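Local coordinates for protein phenolic acid decarboxylase (Sedimentibacter hydroxybenzoicus, PDB 7AE5) that catalyses the reversible, non-oxidative decarboxylation of 4-hydroxybenzoate and 3,4-dihydroxybenzoate, using prenylated FMN and manganese, in the anaerobic detoxification of phenolic compounds, at residues Gly352-Thr357 and Ile386-Phe391; Thr65-Ser70 and Ile304-Tyr309; Asn344-His349 and Asp393-Glu398; Lys331-Thr336 and Phe370-Thr375. All blocks are in the same frame, centred on the assembly; numbering follows the deposited sequence.

Contact 1 of 4, residues Gly352-Thr357 and Ile386-Phe391; sequences GVIIST and IVVDEF
Ile354, Ile355 and Ser356 pair with Ile386, Val387 and Val388 as two parallel beta strands; the axes of the short strand segments 352-357 and 386-388 approach to 4.6 Å and run at 21° to each other. Four backbone hydrogen bonds zip them together. Ile386 N donates to Val353 O, Ile355 N to Ile386 O, Val388 N to Ile355 O at 2.8 Å, and Thr357 N to Val388 O at 3.0 Å; the last is the most bent of them, 153° at the hydrogen.

This zipped part is also where the side chains pack. On one face Ile354 and Ile386 stand side by side, pointing the same way, with Ile354 CG2 4.2 Å from Ile386 CB, and Val388 continues the row. On the other face Thr357 CG2 meets Val387 CG1 at 3.6 Å. Thr357 OG1 is anti to the backbone N (chi1 -174°), which leaves the methyl as the branch that touches the valine.

Around Glu390, partly exposed, the contact is looser: a water accepts from Ser356 OG at 2.9 Å and donates to Glu390 O, tying the strand to the departing loop. Glu390 N comes to 3.0 Å from Thr357 O, but at too poor an angle to bond. Asp389 turns away, its OD2 hydrogen-bonded to Thr444 OG1.

Helix 397-407 packs over the face of Ile354 and Ile386, and helix 364-372 over that of Ile355 and Val387. Strands 340-347 and 434-441 flank the pair, which is thus interior to the sheet and joined by a beta-alpha-beta crossover.

Contact 2 of 4, residues Thr65-Ser70 and Ile304-Tyr309; sequences TNVHGS and IFENLY
Val67 and Glu306 cross at about a right angle, the valine's branches set against the extended side chain of the glutamate. With Glu306 CG anti to the backbone N (chi1 -176°), that carbon lies 4.0 Å from Val67 CG2, and Val67 CB and CG1 both sit close to Glu306 OE2. The same OE2 comes near the plane of the His68 ring at its edge, 4.3 Å from CE1, without bonding to it: Lys145 takes both, as a salt bridge to Glu306 OE2 and a hydrogen bond to His68 ND1.

Farther along, Thr65 OG1 lies 3.2 Å from Asn307 O, while Thr65 CA gives a CH...O contact to that same oxygen at 3.3 Å. Two waters fill in the polar link. One lies 2.9 Å from Thr65 OG1 and accepts from Tyr309 N; the other accepts from Val67 N and lies 2.9 Å from Asn307 O.

Thr65, at the end of strand 62-65, and the loop after it thus meet strand 304-306 and the residues that follow through a buried, mostly polar joint between the N-terminal and Rift-related regions. Lys145 would probably offset the charge of Glu306 here, and its bond to His68 ND1 suggests that this nitrogen carries no proton.

Contact 3 of 4, residues Asn344-His349 and Asp393-Glu398; sequences NAMYTH and DPFNLE
The Phe395 ring has Asn344 stacked over one face and Met346 at its edge. Asn344 CB is 3.8 Å from the ring centroid, 21° off the normal, a CH-pi contact offset toward the CE1 side, and the amide and ring planes are 19° apart. Met346 SD sits in the plane of the ring, 3.7 Å from Phe395 CD1, as a Met-aromatic contact; Asp393 OD1 is also at the edge. Met346 CB lies over the centre of one face of the Tyr347 ring.

Asn344 ND2 is the polar hub. It gives a short, straight bond to Pro394 O (2.6 Å, 171° at the hydrogen) and another to Tyr347 OH at 3.1 Å, both partners in its amide plane. Its OD1 accepts from Met346 N, an Asx turn, so both ends of the amide are gripped and its rotation is fixed. An alanine here would probably leave Pro394 O without this donor and Met346 N without its OD1 acceptor, set the Tyr347 hydroxyl freer to turn and open a gap over the CD1 side of the Phe395 face.

Tyr347 and Leu397 meet tip to tip, with OH 3.2 Å from Leu397 CD2.

The contact joins strand 340-347, outermost in its sheet within this chain, to the type I turn 393-396 that leads into helix 397-407. Helices 86-96 and 323-336 pack against Phe395, and Leu397 meets Leu397 of a second subunit.

Contact 4 of 4, residues Lys331-Thr336 and Phe370-Thr375; sequences KQLKET and FRLLST
Arg371 CG is anti to the backbone N (chi1 -167°), and the chain bends at chi2 and chi3 on its way to Thr336; Leu333 CG, anti to its own carbonyl carbon, starts the branch that ends in CD2 against the neighbouring helix. In this helix-to-helix packing, helices 323-336 and 364-372 lie together on the sheet that holds strand 352-357.

Leu333 CD2 makes the apolar contact. It rests 3.7 Å from Arg371 CG and 4.1 Å from Leu372 CB, the leucine and arginine side chains sliding past each other in opposite directions. Both Leu333 and Leu372 touch Ile355 of the strand.

At the polar end, Thr336 and Arg371 cross at about a right angle. Arg371 NE gives Thr336 OG1 only a weak bond, 3.3 Å and 121° at the hydrogen. The stronger partner of the guanidinium is Ser374 of a third subunit, reached through NH1 across a subunit interface.

Gln332 and Thr375 cross obliquely, with Gln332 OE1 3.2 Å from Thr375 CB and close to CG2. Thr375 closes the type I turn 372-375; its OG1 caps Gly378 N and donates to Leu372 O. An alanine here would probably leave Gly378 N without its cap and Leu372 O without its side-chain donor, and lose the CG2 contact with Gln332 OE1. Leu372 O also accepts from Thr375 N; Thr375 OG1 meets it at 2.6 Å, on a lone pair.

Contact 2 comes first to close along the chain and stands apart, joining the N-terminal and Rift-related regions about 31 Å, centre to centre, from contact 1. The other three lie in the C-terminal domain. Contact 1 is nested inside the loop closed by contact 3, and contact 4 interleaves with both. Contacts 1 and 3, with centres about 9 Å apart, share a sheet, since strands 340-347 and 352-357 are neighbours in it. Contact 4, centred about 13 Å from contact 1, adds helices 323-336 and 364-372 through Leu333 and Leu372. The C-terminal domain is thus a helix-flanked sheet, with contacts 3 and 4 reaching different neighbouring subunits.

Contact 1 of 4, residues Gly352-Thr357 and Ile386-Phe391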
loop_
_atom_site.group_PDB
_atom_site.type_symbol
_atom_site.label_atom_id
_atom_site.label_comp_id
_atom_site.label_asym_id
_atom_site.label_seq_id
_atom_site.Cartn_x
_atom_site.Cartn_y
_atom_site.Cartn_z
ATOM N N GLY C 352 13.931 0.883 -18.832
ATOM C CA GLY C 352 13.474 2.223 -18.500
ATOM C C GLY C 352 12.953 2.918 -19.748
ATOM O O GLY C 352 13.626 2.947 -20.780
ATOM N N VAL C 353 11.742 3.466 -19.641
ATOM C CA VAL C 353 11.049 4.060 -20.782
ATOM C C VAL C 353 10.464 5.400 -20.362
ATOM O O VAL C 353 9.849 5.509 -19.296
ATOM C CB VAL C 353 9.935 3.139 -21.324
ATOM C CG1 VAL C 353 9.253 3.774 -22.525
ATOM C CG2 VAL C 353 10.498 1.777 -21.695
ATOM N N ILE C 354 10.650 6.417 -21.200
ATOM C CA ILE C 354 10.039 7.727 -21.012
ATOM C C ILE C 354 9.230 8.046 -22.259
ATOM O O ILE C 354 9.780 8.097 -23.366
ATOM C CB ILE C 354 11.085 8.820 -20.741
ATOM C CG1 ILE C 354 12.113 8.330 -19.722
ATOM C CG2 ILE C 354 10.410 10.095 -20.256
ATOM C CD1 ILE C 354 13.227 9.304 -19.476
ATOM N N ILE C 355 7.927 8.257 -22.083
ATOM C CA ILE C 355 7.015 8.567 -23.178
ATOM C C ILE C 355 6.535 10.000 -23.018
ATOM O O ILE C 355 6.041 10.380 -21.950
ATOM C CB ILE C 355 5.814 7.605 -23.212
ATOM C CG1 ILE C 355 6.279 6.152 -23.239
ATOM C CG2 ILE C 355 4.920 7.908 -24.407
ATOM C CD1 ILE C 355 5.241 5.182 -22.711
ATOM N N SER C 356 6.673 10.791 -24.076
ATOM C CA SER C 356 6.029 12.094 -24.155
ATOM C C SER C 356 4.751 11.963 -24.966
ATOM O O SER C 356 4.732 11.317 -26.018
ATOM C CB SER C 356 6.950 13.143 -24.784
ATOM O OG SER C 356 7.144 12.905 -26.167
ATOM N N THR C 357 3.680 12.571 -24.470
ATOM C CA THR C 357 2.395 12.436 -25.132
ATOM C C THR C 357 1.537 13.650 -24.819
ATOM O O THR C 357 1.743 14.343 -23.819
ATOM C CB THR C 357 1.678 11.153 -24.700
ATOM O OG1 THR C 357 0.488 10.977 -25.480
ATOM C CG2 THR C 357 1.312 11.230 -23.228
ATOM N N ILE C 386 7.924 6.335 -17.383
ATOM C CA ILE C 386 7.644 7.727 -17.051
ATOM C C ILE C 386 6.941 8.363 -18.239
ATOM O O ILE C 386 7.416 8.259 -19.376
ATOM C CB ILE C 386 8.930 8.495 -16.701
ATOM C CG1 ILE C 386 9.707 7.770 -15.601
ATOM C CG2 ILE C 386 8.604 9.923 -16.286
ATOM C CD1 ILE C 386 11.141 8.225 -15.470
ATOM N N VAL C 387 5.813 9.019 -17.981
ATOM C CA VAL C 387 5.044 9.706 -19.012
ATOM C C VAL C 387 5.113 11.203 -18.746
ATOM O O VAL C 387 4.823 11.656 -17.634
ATOM C CB VAL C 387 3.585 9.222 -19.057
ATOM C CG1 VAL C 387 2.883 9.802 -20.271
ATOM C CG2 VAL C 387 3.533 7.703 -19.083
ATOM N N VAL C 388 5.497 11.966 -19.768
ATOM C CA VAL C 388 5.629 13.411 -19.670
ATOM C C VAL C 388 4.753 14.055 -20.741
ATOM O O VAL C 388 4.243 13.390 -21.644
ATOM C CB VAL C 388 7.093 13.872 -19.808
ATOM C CG1 VAL C 388 7.957 13.234 -18.725
ATOM C CG2 VAL C 388 7.624 13.523 -21.191
ATOM N N ASP C 389 4.589 15.372 -20.629
ATOM C CA ASP C 389 3.709 16.094 -21.534
ATOM C C ASP C 389 4.343 16.231 -22.918
ATOM O O ASP C 389 5.507 15.890 -23.145
ATOM C CB ASP C 389 3.368 17.474 -20.975
ATOM C CG ASP C 389 2.466 17.406 -19.761
ATOM O OD1 ASP C 389 1.403 16.755 -19.851
ATOM O OD2 ASP C 389 2.813 18.012 -18.724
ATOM N N GLU C 390 3.547 16.765 -23.848
ATOM C CA GLU C 390 3.945 16.804 -25.250
ATOM C C GLU C 390 5.123 17.738 -25.489
ATOM O O GLU C 390 5.923 17.502 -26.401
ATOM C CB GLU C 390 2.750 17.211 -26.114
ATOM C CG GLU C 390 2.279 18.646 -25.903
ATOM C CD GLU C 390 1.226 18.769 -24.811
ATOM O OE1 GLU C 390 1.053 17.805 -24.033
ATOM O OE2 GLU C 390 0.575 19.833 -24.730
ATOM N N PHE C 391 5.257 18.791 -24.687
ATOM C CA PHE C 391 6.318 19.769 -24.885
ATOM C C PHE C 391 7.626 19.381 -24.210
ATOM O O PHE C 391 8.637 20.059 -24.418
ATOM C CB PHE C 391 5.873 21.148 -24.376
ATOM C CG PHE C 391 5.404 21.144 -22.950
ATOM C CD1 PHE C 391 4.083 20.869 -22.644
ATOM C CD2 PHE C 391 6.287 21.409 -21.916
ATOM C CE1 PHE C 391 3.649 20.864 -21.332
ATOM C CE2 PHE C 391 5.859 21.399 -20.603
ATOM C CZ PHE C 391 4.539 21.121 -20.311
HETATM O O HOH W 1 7.879 15.733 -26.441
#

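Contact 2 of 4, residues Thr65-Ser70 and Ile304-Tyr309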
loop_
_atom_site.group_PDB
_atom_site.type_symbol
_atom_site.label_atom_id
_atom_site.label_comp_id
_atom_site.label_asym_id
_atom_site.label_seq_id
_atom_site.Cartn_x
_atom_site.Cartn_y
_atom_site.Cartn_z
ATOM N N THR C 65 37.932 1.744 -31.927
ATOM C CA THR C 65 36.924 1.445 -30.920
ATOM C C THR C 65 36.123 2.703 -30.611
ATOM O O THR C 65 36.525 3.819 -30.948
ATOM C CB THR C 65 37.558 0.883 -29.637
ATOM O OG1 THR C 65 36.540 0.312 -28.805
ATOM C CG2 THR C 65 38.280 1.980 -28.869
ATOM N N ASN C 66 34.974 2.498 -29.958
ATOM C CA ASN C 66 34.041 3.577 -29.617
ATOM C C ASN C 66 33.571 4.316 -30.868
ATOM O O ASN C 66 33.384 5.535 -30.859
ATOM C CB ASN C 66 34.653 4.549 -28.604
ATOM C CG ASN C 66 33.603 5.231 -27.744
ATOM O OD1 ASN C 66 32.685 4.586 -27.240
ATOM N ND2 ASN C 66 33.732 6.543 -27.579
ATOM N N VAL C 67 33.375 3.567 -31.955
ATOM C CA VAL C 67 32.959 4.172 -33.216
ATOM C C VAL C 67 31.554 4.752 -33.096
ATOM O O VAL C 67 31.286 5.865 -33.566
ATOM C CB VAL C 67 33.057 3.140 -34.354
ATOM C CG1 VAL C 67 32.430 3.682 -35.629
ATOM C CG2 VAL C 67 34.508 2.744 -34.591
ATOM N N HIS C 68 30.642 4.017 -32.464
ATOM C CA HIS C 68 29.269 4.463 -32.258
ATOM C C HIS C 68 29.064 5.168 -30.920
ATOM O O HIS C 68 27.925 5.500 -30.582
ATOM C CB HIS C 68 28.304 3.274 -32.338
ATOM C CG HIS C 68 28.065 2.766 -33.726
ATOM N ND1 HIS C 68 28.961 1.954 -34.386
ATOM C CD2 HIS C 68 27.019 2.932 -34.569
ATOM C CE1 HIS C 68 28.484 1.653 -35.580
ATOM N NE2 HIS C 68 27.306 2.234 -35.716
ATOM N N GLY C 69 30.129 5.412 -30.160
ATOM C CA GLY C 69 29.979 5.735 -28.752
ATOM C C GLY C 69 29.715 7.176 -28.357
ATOM O O GLY C 69 30.318 7.666 -27.398
ATOM N N SER C 70 28.810 7.853 -29.058
ATOM C CA SER C 70 28.394 9.203 -28.693
ATOM C C SER C 70 27.275 9.625 -29.629
ATOM O O SER C 70 27.153 9.114 -30.745
ATOM C CB SER C 70 29.548 10.211 -28.766
ATOM O OG SER C 70 29.933 10.472 -30.107
ATOM N N ILE C 304 41.144 -2.988 -40.758
ATOM C CA ILE C 304 41.006 -2.281 -39.493
ATOM C C ILE C 304 40.051 -3.075 -38.613
ATOM O O ILE C 304 38.886 -3.280 -38.976
ATOM C CB ILE C 304 40.502 -0.846 -39.702
ATOM C CG1 ILE C 304 41.561 -0.019 -40.434
ATOM C CG2 ILE C 304 40.152 -0.216 -38.372
ATOM C CD1 ILE C 304 41.025 1.240 -41.080
ATOM N N PHE C 305 40.544 -3.518 -37.459
ATOM C CA PHE C 305 39.750 -4.309 -36.522
ATOM C C PHE C 305 38.822 -3.368 -35.766
ATOM O O PHE C 305 39.212 -2.759 -34.766
ATOM C CB PHE C 305 40.660 -5.080 -35.570
ATOM C CG PHE C 305 39.925 -5.952 -34.584
ATOM C CD1 PHE C 305 38.660 -6.443 -34.872
ATOM C CD2 PHE C 305 40.506 -6.289 -33.370
ATOM C CE1 PHE C 305 37.988 -7.246 -33.967
ATOM C CE2 PHE C 305 39.838 -7.094 -32.461
ATOM C CZ PHE C 305 38.578 -7.573 -32.761
ATOM N N GLU C 306 37.585 -3.250 -36.243
ATOM C CA GLU C 306 36.580 -2.430 -35.576
ATOM C C GLU C 306 35.960 -3.249 -34.451
ATOM O O GLU C 306 35.158 -4.155 -34.699
ATOM C CB GLU C 306 35.518 -1.961 -36.566
ATOM C CG GLU C 306 34.491 -1.013 -35.956
ATOM C CD GLU C 306 33.166 -1.011 -36.696
ATOM O OE1 GLU C 306 33.028 -1.768 -37.679
ATOM O OE2 GLU C 306 32.261 -0.248 -36.297
ATOM N N ASN C 307 36.337 -2.937 -33.214
ATOM C CA ASN C 307 35.864 -3.664 -32.049
ATOM C C ASN C 307 35.219 -2.696 -31.069
ATOM O O ASN C 307 35.395 -1.478 -31.157
ATOM C CB ASN C 307 37.002 -4.431 -31.366
ATOM C CG ASN C 307 36.553 -5.770 -30.819
ATOM O OD1 ASN C 307 35.634 -6.395 -31.351
ATOM N ND2 ASN C 307 37.206 -6.224 -29.756
ATOM N N LEU C 308 34.471 -3.259 -30.124
ATOM C CA LEU C 308 33.650 -2.485 -29.206
ATOM C C LEU C 308 34.008 -2.823 -27.768
ATOM O O LEU C 308 34.200 -3.994 -27.425
ATOM C CB LEU C 308 32.153 -2.754 -29.461
ATOM C CG LEU C 308 31.072 -2.399 -28.431
ATOM C CD1 LEU C 308 29.763 -2.141 -29.150
ATOM C CD2 LEU C 308 30.864 -3.507 -27.398
ATOM N N TYR C 309 34.096 -1.797 -26.930
ATOM C CA TYR C 309 34.178 -1.987 -25.490
ATOM C C TYR C 309 32.798 -1.818 -24.868
ATOM O O TYR C 309 32.051 -0.901 -25.226
ATOM C CB TYR C 309 35.149 -1.003 -24.831
ATOM C CG TYR C 309 35.116 -1.100 -23.319
ATOM C CD1 TYR C 309 35.766 -2.136 -22.658
ATOM C CD2 TYR C 309 34.405 -0.180 -22.556
ATOM C CE1 TYR C 309 35.727 -2.241 -21.281
ATOM C CE2 TYR C 309 34.359 -0.279 -21.179
ATOM C CZ TYR C 309 35.022 -1.312 -20.547
ATOM O OH TYR C 309 34.983 -1.421 -19.174
HETATM O O HOH W 2 33.868 0.877 -27.839
HETATM O O HOH W 3 33.553 0.586 -32.133
#

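Contact 3 of 4, residues Asn344-His349 and Asp393-Glu398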
loop_
_atom_site.group_PDB
_atom_site.type_symbol
_atom_site.label_atom_id
_atom_site.label_comp_id
_atom_site.label_asym_id
_atom_site.label_seq_id
_atom_site.Cartn_x
_atom_site.Cartn_y
_atom_site.Cartn_z
ATOM N N ASN C 344 11.252 7.310 -25.521
ATOM C CA ASN C 344 12.663 7.167 -25.173
ATOM C C ASN C 344 12.796 5.859 -24.398
ATOM O O ASN C 344 12.545 5.814 -23.190
ATOM C CB ASN C 344 13.146 8.372 -24.365
ATOM C CG ASN C 344 14.536 8.178 -23.772
ATOM O OD1 ASN C 344 15.225 7.199 -24.059
ATOM N ND2 ASN C 344 14.960 9.129 -22.946
ATOM N N ALA C 345 13.192 4.797 -25.098
ATOM C CA ALA C 345 13.366 3.472 -24.511
ATOM C C ALA C 345 14.827 3.033 -24.563
ATOM O O ALA C 345 15.135 1.878 -24.862
ATOM C CB ALA C 345 12.475 2.450 -25.213
ATOM N N MET C 346 15.740 3.951 -24.255
ATOM C CA MET C 346 17.167 3.760 -24.486
ATOM C C MET C 346 17.913 3.125 -23.319
ATOM O O MET C 346 19.134 2.963 -23.407
ATOM C CB MET C 346 17.828 5.106 -24.805
ATOM C CG MET C 346 17.245 5.856 -25.986
ATOM S SD MET C 346 18.186 7.358 -26.336
ATOM C CE MET C 346 18.805 7.772 -24.703
ATOM N N TYR C 347 17.234 2.764 -22.238
ATOM C CA TYR C 347 17.903 2.471 -20.975
ATOM C C TYR C 347 17.795 0.986 -20.654
ATOM O O TYR C 347 16.718 0.495 -20.296
ATOM C CB TYR C 347 17.318 3.346 -19.872
ATOM C CG TYR C 347 17.376 4.806 -20.255
ATOM C CD1 TYR C 347 18.594 5.420 -20.519
ATOM C CD2 TYR C 347 16.221 5.562 -20.388
ATOM C CE1 TYR C 347 18.659 6.750 -20.887
ATOM C CE2 TYR C 347 16.277 6.893 -20.754
ATOM C CZ TYR C 347 17.498 7.481 -21.002
ATOM O OH TYR C 347 17.557 8.804 -21.370
ATOM N N THR C 348 18.922 0.286 -20.780
ATOM C CA THR C 348 19.027 -1.149 -20.523
ATOM C C THR C 348 18.001 -1.926 -21.349
ATOM O O THR C 348 17.140 -2.635 -20.826
ATOM C CB THR C 348 18.884 -1.450 -19.029
ATOM O OG1 THR C 348 19.521 -0.412 -18.274
ATOM C CG2 THR C 348 19.542 -2.782 -18.695
ATOM N N HIS C 349 18.116 -1.768 -22.669
ATOM C CA HIS C 349 17.228 -2.416 -23.635
ATOM C C HIS C 349 15.759 -2.174 -23.301
ATOM O O HIS C 349 14.931 -3.083 -23.349
ATOM C CB HIS C 349 17.515 -3.913 -23.739
ATOM C CG HIS C 349 17.235 -4.484 -25.093
ATOM N ND1 HIS C 349 17.509 -5.795 -25.421
ATOM C CD2 HIS C 349 16.710 -3.920 -26.208
ATOM C CE1 HIS C 349 17.164 -6.013 -26.678
ATOM N NE2 HIS C 349 16.675 -4.892 -27.177
ATOM N N ASP C 393 10.855 17.182 -23.871
ATOM C CA ASP C 393 11.718 16.267 -24.605
ATOM C C ASP C 393 12.033 15.070 -23.717
ATOM O O ASP C 393 12.747 15.230 -22.719
ATOM C CB ASP C 393 13.002 16.987 -25.030
ATOM C CG ASP C 393 13.927 16.116 -25.873
ATOM O OD1 ASP C 393 13.597 14.940 -26.139
ATOM O OD2 ASP C 393 14.999 16.618 -26.272
ATOM N N PRO C 394 11.536 13.868 -24.027
ATOM C CA PRO C 394 11.809 12.713 -23.160
ATOM C C PRO C 394 13.236 12.200 -23.254
ATOM O O PRO C 394 13.602 11.300 -22.486
ATOM C CB PRO C 394 10.809 11.665 -23.657
ATOM C CG PRO C 394 10.661 11.980 -25.107
ATOM C CD PRO C 394 10.775 13.485 -25.230
ATOM N N PHE C 395 14.043 12.729 -24.170
ATOM C CA PHE C 395 15.457 12.394 -24.245
ATOM C C PHE C 395 16.327 13.371 -23.468
ATOM O O PHE C 395 17.508 13.085 -23.240
ATOM C CB PHE C 395 15.908 12.347 -25.709
ATOM C CG PHE C 395 15.175 11.327 -26.534
ATOM C CD1 PHE C 395 15.615 10.015 -26.591
ATOM C CD2 PHE C 395 14.038 11.679 -27.244
ATOM C CE1 PHE C 395 14.938 9.074 -27.346
ATOM C CE2 PHE C 395 13.358 10.745 -28.000
ATOM C CZ PHE C 395 13.808 9.440 -28.051
ATOM N N ASN C 396 15.772 14.514 -23.068
ATOM C CA ASN C 396 16.468 15.488 -22.231
ATOM C C ASN C 396 16.136 15.144 -20.785
ATOM O O ASN C 396 15.116 15.566 -20.238
ATOM C CB ASN C 396 16.048 16.906 -22.597
ATOM C CG ASN C 396 16.869 17.968 -21.885
ATOM O OD1 ASN C 396 17.147 17.865 -20.690
ATOM N ND2 ASN C 396 17.259 18.999 -22.623
ATOM N N LEU C 397 17.013 14.356 -20.157
ATOM C CA LEU C 397 16.745 13.881 -18.805
ATOM C C LEU C 397 16.653 15.030 -17.806
ATOM O O LEU C 397 15.967 14.910 -16.784
ATOM C CB LEU C 397 17.823 12.883 -18.387
ATOM C CG LEU C 397 17.865 11.620 -19.249
ATOM C CD1 LEU C 397 18.858 10.606 -18.705
ATOM C CD2 LEU C 397 16.473 11.015 -19.334
ATOM N N GLU C 398 17.330 16.147 -18.081
ATOM C CA GLU C 398 17.166 17.334 -17.247
ATOM C C GLU C 398 15.744 17.875 -17.340
ATOM O O GLU C 398 15.193 18.373 -16.351
ATOM C CB GLU C 398 18.184 18.403 -17.653
ATOM C CG GLU C 398 19.616 18.065 -17.268
ATOM C CD GLU C 398 20.287 17.134 -18.261
ATOM O OE1 GLU C 398 21.325 16.534 -17.907
ATOM O OE2 GLU C 398 19.776 16.997 -19.394
#

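Contact 4 of 4, residues Lys331-Thr336 and Phe370-Thr375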
loop_
_atom_site.group_PDB
_atom_site.type_symbol
_atom_site.label_atom_id
_atom_site.label_comp_id
_atom_site.label_asym_id
_atom_site.label_seq_id
_atom_site.Cartn_x
_atom_site.Cartn_y
_atom_site.Cartn_z
ATOM N N LYS C 331 6.187 3.385 -32.807
ATOM C CA LYS C 331 5.246 3.086 -33.882
ATOM C C LYS C 331 4.090 2.223 -33.388
ATOM O O LYS C 331 2.952 2.389 -33.840
ATOM C CB LYS C 331 5.971 2.402 -35.041
ATOM C CG LYS C 331 6.832 3.335 -35.877
ATOM C CD LYS C 331 7.408 2.609 -37.081
ATOM C CE LYS C 331 8.263 3.528 -37.936
ATOM N NZ LYS C 331 7.536 4.763 -38.344
ATOM N N GLN C 332 4.359 1.293 -32.467
ATOM C CA GLN C 332 3.283 0.475 -31.916
ATOM C C GLN C 332 2.332 1.309 -31.067
ATOM O O GLN C 332 1.111 1.134 -31.141
ATOM C CB GLN C 332 3.859 -0.684 -31.099
ATOM C CG GLN C 332 4.934 -1.478 -31.822
ATOM C CD GLN C 332 5.519 -2.594 -30.976
ATOM O OE1 GLN C 332 5.447 -2.562 -29.749
ATOM N NE2 GLN C 332 6.117 -3.582 -31.632
ATOM N N LEU C 333 2.871 2.220 -30.250
ATOM C CA LEU C 333 2.012 3.106 -29.471
ATOM C C LEU C 333 1.220 4.039 -30.376
ATOM O O LEU C 333 0.036 4.299 -30.132
ATOM C CB LEU C 333 2.847 3.921 -28.482
ATOM C CG LEU C 333 3.553 3.208 -27.329
ATOM C CD1 LEU C 333 3.924 4.213 -26.247
ATOM C CD2 LEU C 333 2.684 2.104 -26.756
ATOM N N LYS C 334 1.857 4.545 -31.434
ATOM C CA LYS C 334 1.226 5.560 -32.271
ATOM C C LYS C 334 0.064 4.994 -33.078
ATOM O O LYS C 334 -0.853 5.741 -33.438
ATOM C CB LYS C 334 2.267 6.185 -33.202
ATOM C CG LYS C 334 1.785 7.412 -33.956
ATOM C CD LYS C 334 1.946 8.671 -33.123
ATOM C CE LYS C 334 1.862 9.916 -33.989
ATOM N NZ LYS C 334 1.903 11.156 -33.169
ATOM N N GLU C 335 0.077 3.687 -33.362
ATOM C CA GLU C 335 -0.977 3.098 -34.183
ATOM C C GLU C 335 -2.353 3.321 -33.564
ATOM O O GLU C 335 -3.336 3.539 -34.282
ATOM C CB GLU C 335 -0.713 1.602 -34.392
ATOM C CG GLU C 335 -1.291 0.696 -33.308
ATOM C CD GLU C 335 -0.743 -0.719 -33.342
ATOM O OE1 GLU C 335 0.209 -0.977 -34.110
ATOM O OE2 GLU C 335 -1.266 -1.571 -32.591
ATOM N N THR C 336 -2.437 3.300 -32.234
ATOM C CA THR C 336 -3.700 3.450 -31.530
ATOM C C THR C 336 -3.767 4.709 -30.683
ATOM O O THR C 336 -4.842 5.031 -30.164
ATOM C CB THR C 336 -3.957 2.229 -30.636
ATOM O OG1 THR C 336 -2.764 1.910 -29.906
ATOM C CG2 THR C 336 -4.369 1.033 -31.480
ATOM N N PHE C 370 -0.078 1.771 -19.954
ATOM C CA PHE C 370 -0.698 0.455 -20.090
ATOM C C PHE C 370 -0.471 -0.119 -21.483
ATOM O O PHE C 370 -0.242 -1.325 -21.636
ATOM C CB PHE C 370 -2.198 0.535 -19.800
ATOM C CG PHE C 370 -2.534 0.819 -18.362
ATOM C CD1 PHE C 370 -1.658 0.474 -17.345
ATOM C CD2 PHE C 370 -3.738 1.417 -18.027
ATOM C CE1 PHE C 370 -1.972 0.731 -16.024
ATOM C CE2 PHE C 370 -4.060 1.678 -16.708
ATOM C CZ PHE C 370 -3.175 1.333 -15.704
ATOM N N ARG C 371 -0.532 0.731 -22.511
ATOM C CA ARG C 371 -0.315 0.256 -23.872
ATOM C C ARG C 371 1.121 -0.215 -24.064
ATOM O O ARG C 371 1.362 -1.279 -24.646
ATOM C CB ARG C 371 -0.666 1.354 -24.878
ATOM C CG ARG C 371 -0.774 0.849 -26.308
ATOM C CD ARG C 371 -1.652 -0.391 -26.385
ATOM N NE ARG C 371 -2.409 -0.467 -27.628
ATOM C CZ ARG C 371 -3.674 -0.862 -27.721
ATOM N NH1 ARG C 371 -4.381 -1.180 -26.648
ATOM N NH2 ARG C 371 -4.242 -0.942 -28.919
ATOM N N LEU C 372 2.090 0.562 -23.572
ATOM C CA LEU C 372 3.485 0.143 -23.662
ATOM C C LEU C 372 3.708 -1.169 -22.927
ATOM O O LEU C 372 4.349 -2.088 -23.449
ATOM C CB LEU C 372 4.404 1.221 -23.094
ATOM C CG LEU C 372 5.868 0.772 -23.143
ATOM C CD1 LEU C 372 6.582 1.367 -24.352
ATOM C CD2 LEU C 372 6.597 1.102 -21.851
ATOM N N LEU C 373 3.181 -1.273 -21.708
ATOM C CA LEU C 373 3.295 -2.505 -20.942
ATOM C C LEU C 373 2.491 -3.647 -21.544
ATOM O O LEU C 373 2.465 -4.734 -20.958
ATOM C CB LEU C 373 2.860 -2.264 -19.496
ATOM C CG LEU C 373 3.729 -1.271 -18.718
ATOM C CD1 LEU C 373 3.078 -0.890 -17.401
ATOM C CD2 LEU C 373 5.115 -1.844 -18.487
ATOM N N SER C 374 1.838 -3.442 -22.690
ATOM C CA SER C 374 1.160 -4.528 -23.384
ATOM C C SER C 374 1.714 -4.779 -24.785
ATOM O O SER C 374 1.077 -5.487 -25.573
ATOM C CB SER C 374 -0.352 -4.274 -23.441
ATOM O OG SER C 374 -0.658 -2.924 -23.737
ATOM N N THR C 375 2.878 -4.217 -25.120
ATOM C CA THR C 375 3.538 -4.498 -26.386
ATOM C C THR C 375 4.436 -5.723 -26.254
ATOM O O THR C 375 4.790 -6.123 -25.141
ATOM C CB THR C 375 4.359 -3.289 -26.826
ATOM O OG1 THR C 375 5.199 -2.865 -25.746
ATOM C CG2 THR C 375 3.439 -2.146 -27.222
#